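Long-range contact in RabGDI protein (Plasmodium falciparum 3D7, PDB 3P1W), which probably binds prenylated Rab GTPases in their GDP-bound form and inhibits GDP dissociation, as other members of the Rab GDI family do: residues Q169-W174 / R232-M237. Sequence-based numbering, arbitrary orientation.
Sequences QYVSEW and RIKLYM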
loop_
_atom_site.group_PDB
_atom_site.type_symbol
_atom_site.label_atom_id
_atom_site.label_comp_id
_atom_site.label_asym_id
_atom_site.label_seq_id
_atom_site.Cartn_x
_atom_site.Cartn_y
_atom_site.Cartn_z
ATOM N N GLN A 169 26.539 -7.627 -0.887
ATOM C CA GLN A 169 27.436 -8.040 0.195
ATOM C C GLN A 169 27.737 -6.865 1.125
ATOM O O GLN A 169 27.597 -6.984 2.341
ATOM C CB GLN A 169 28.719 -8.665 -0.359
ATOM C CG GLN A 169 28.509 -10.058 -0.918
ATOM C CD GLN A 169 29.778 -10.647 -1.505
ATOM O OE1 GLN A 169 30.855 -10.074 -1.373
ATOM N NE2 GLN A 169 29.654 -11.794 -2.156
ATOM N N TYR A 170 28.107 -5.727 0.542
ATOM C CA TYR A 170 28.349 -4.500 1.311
ATOM C C TYR A 170 27.161 -4.105 2.183
ATOM O O TYR A 170 27.322 -3.881 3.384
ATOM C CB TYR A 170 28.698 -3.343 0.369
ATOM C CG TYR A 170 28.951 -2.007 1.059
ATOM C CD1 TYR A 170 30.118 -1.784 1.797
ATOM C CD2 TYR A 170 28.054 -0.956 0.927
ATOM C CE1 TYR A 170 30.359 -0.545 2.414
ATOM C CE2 TYR A 170 28.280 0.277 1.534
ATOM C CZ TYR A 170 29.441 0.479 2.273
ATOM O OH TYR A 170 29.641 1.710 2.864
ATOM N N VAL A 171 25.968 -4.022 1.583
ATOM C CA VAL A 171 24.776 -3.597 2.325
ATOM C C VAL A 171 24.444 -4.594 3.434
ATOM O O VAL A 171 24.051 -4.212 4.532
ATOM C CB VAL A 171 23.539 -3.445 1.391
ATOM C CG1 VAL A 171 22.307 -3.041 2.196
ATOM C CG2 VAL A 171 23.823 -2.426 0.304
ATOM N N SER A 172 24.615 -5.877 3.134
ATOM C CA SER A 172 24.321 -6.938 4.088
ATOM C C SER A 172 25.131 -6.787 5.394
ATOM O O SER A 172 24.647 -7.148 6.468
ATOM C CB SER A 172 24.611 -8.292 3.446
ATOM O OG SER A 172 24.143 -9.350 4.252
ATOM N N GLU A 173 26.336 -6.229 5.301
ATOM C CA GLU A 173 27.198 -6.022 6.483
ATOM C C GLU A 173 27.257 -4.577 6.977
ATOM O O GLU A 173 27.878 -4.289 7.999
ATOM C CB GLU A 173 28.597 -6.505 6.170
ATOM C CG GLU A 173 28.653 -7.999 5.988
ATOM C CD GLU A 173 30.062 -8.504 5.973
ATOM O OE1 GLU A 173 30.767 -8.338 6.998
ATOM O OE2 GLU A 173 30.466 -9.065 4.936
ATOM N N TRP A 174 26.593 -3.683 6.253
ATOM C CA TRP A 174 26.578 -2.264 6.572
ATOM C C TRP A 174 25.723 -1.963 7.811
ATOM O O TRP A 174 24.667 -2.573 8.024
ATOM C CB TRP A 174 26.048 -1.497 5.362
ATOM C CG TRP A 174 25.962 -0.035 5.530
ATOM C CD1 TRP A 174 26.921 0.887 5.232
ATOM C CD2 TRP A 174 24.829 0.695 5.994
ATOM N NE1 TRP A 174 26.456 2.153 5.494
ATOM C CE2 TRP A 174 25.175 2.064 5.969
ATOM C CE3 TRP A 174 23.554 0.324 6.433
ATOM C CZ2 TRP A 174 24.288 3.070 6.377
ATOM C CZ3 TRP A 174 22.671 1.319 6.837
ATOM C CH2 TRP A 174 23.045 2.680 6.804
ATOM N N ARG A 232 16.961 1.136 3.890
ATOM C CA ARG A 232 15.796 0.594 3.206
ATOM C C ARG A 232 16.143 -0.652 2.403
ATOM O O ARG A 232 15.413 -1.647 2.433
ATOM C CB ARG A 232 15.191 1.657 2.298
ATOM C CG ARG A 232 14.494 2.772 3.080
ATOM C CD ARG A 232 14.155 3.923 2.192
ATOM N NE ARG A 232 13.041 3.616 1.305
ATOM C CZ ARG A 232 11.750 3.748 1.627
ATOM N NH1 ARG A 232 11.373 4.188 2.825
ATOM N NH2 ARG A 232 10.829 3.440 0.735
ATOM N N ILE A 233 17.262 -0.604 1.694
ATOM C CA ILE A 233 17.745 -1.774 0.946
ATOM C C ILE A 233 18.061 -2.902 1.916
ATOM O O ILE A 233 17.615 -4.028 1.724
ATOM C CB ILE A 233 18.951 -1.434 0.032
ATOM C CG1 ILE A 233 18.515 -0.428 -1.029
ATOM C CG2 ILE A 233 19.485 -2.702 -0.667
ATOM C CD1 ILE A 233 19.608 0.007 -1.995
ATOM N N LYS A 234 18.773 -2.594 3.001
ATOM C CA LYS A 234 19.034 -3.610 4.027
ATOM C C LYS A 234 17.747 -4.194 4.605
ATOM O O LYS A 234 17.641 -5.401 4.797
ATOM C CB LYS A 234 19.906 -3.057 5.163
ATOM C CG LYS A 234 20.577 -4.172 5.951
ATOM C CD LYS A 234 21.623 -3.650 6.930
ATOM C CE LYS A 234 20.993 -2.861 8.054
ATOM N NZ LYS A 234 19.861 -3.597 8.698
ATOM N N LEU A 235 16.766 -3.337 4.859
ATOM C CA LEU A 235 15.471 -3.786 5.389
ATOM C C LEU A 235 14.754 -4.747 4.455
ATOM O O LEU A 235 14.187 -5.739 4.913
ATOM C CB LEU A 235 14.571 -2.595 5.728
ATOM C CG LEU A 235 13.262 -2.925 6.468
ATOM C CD1 LEU A 235 13.512 -3.321 7.928
ATOM C CD2 LEU A 235 12.309 -1.740 6.387
ATOM N N TYR A 236 14.765 -4.453 3.153
ATOM C CA TYR A 236 14.198 -5.359 2.166
ATOM C C TYR A 236 14.893 -6.722 2.290
ATOM O O TYR A 236 14.253 -7.781 2.418
ATOM C CB TYR A 236 14.418 -4.797 0.763
ATOM C CG TYR A 236 13.707 -5.533 -0.330
ATOM C CD1 TYR A 236 12.463 -5.087 -0.803
ATOM C CD2 TYR A 236 14.260 -6.660 -0.915
ATOM C CE1 TYR A 236 11.800 -5.767 -1.804
ATOM C CE2 TYR A 236 13.608 -7.327 -1.930
ATOM C CZ TYR A 236 12.380 -6.878 -2.389
ATOM O OH TYR A 236 11.726 -7.564 -3.399
ATOM N N MET A 237 16.219 -6.676 2.255
ATOM C CA MET A 237 17.041 -7.884 2.340
ATOM C C MET A 237 16.780 -8.711 3.610
ATOM O O MET A 237 16.667 -9.932 3.531
ATOM C CB MET A 237 18.521 -7.512 2.252
ATOM C CG MET A 237 18.927 -6.951 0.902
ATOM S SD MET A 237 20.660 -6.438 0.890
ATOM C CE MET A 237 21.467 -8.031 0.872
#
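The carbonyl oxygen of V171 accepts the backbone N-H of W174 (V171 O to W174 N 3.1 Å) and has K234 CD beside it at 3.5 Å. The same methylene lies 3.4 Å from W174 O, so this one carbon rests against both carbonyl oxygens. K234 CG is anti to the backbone N (chi1 -160°), and a bend at chi3 brings CE to the edge of the W174 indole, near the ring plane, 4.4 Å from CE3. NZ makes a weak hydrogen bond to Q238 OE1, and no hydrogen bond joins the two segments. V171 points at the other helix and sets CG1 3.7 Å from K234 N. I233 CG2 and M237 SD, one turn apart, each touch this methyl at 4.0 Å, while M237 CE reaches S172 CB. L230 and F167 extend the apolar seam. The axes of the short segments 169-173 and 232-237 pass 9.2 Å apart, almost perpendicular (crossing angle -89°). The C-terminal part of helix 158-173 thus meets the middle of helix 226-243 in a helix-helix junction within the mainly helical domain of the GDI fold.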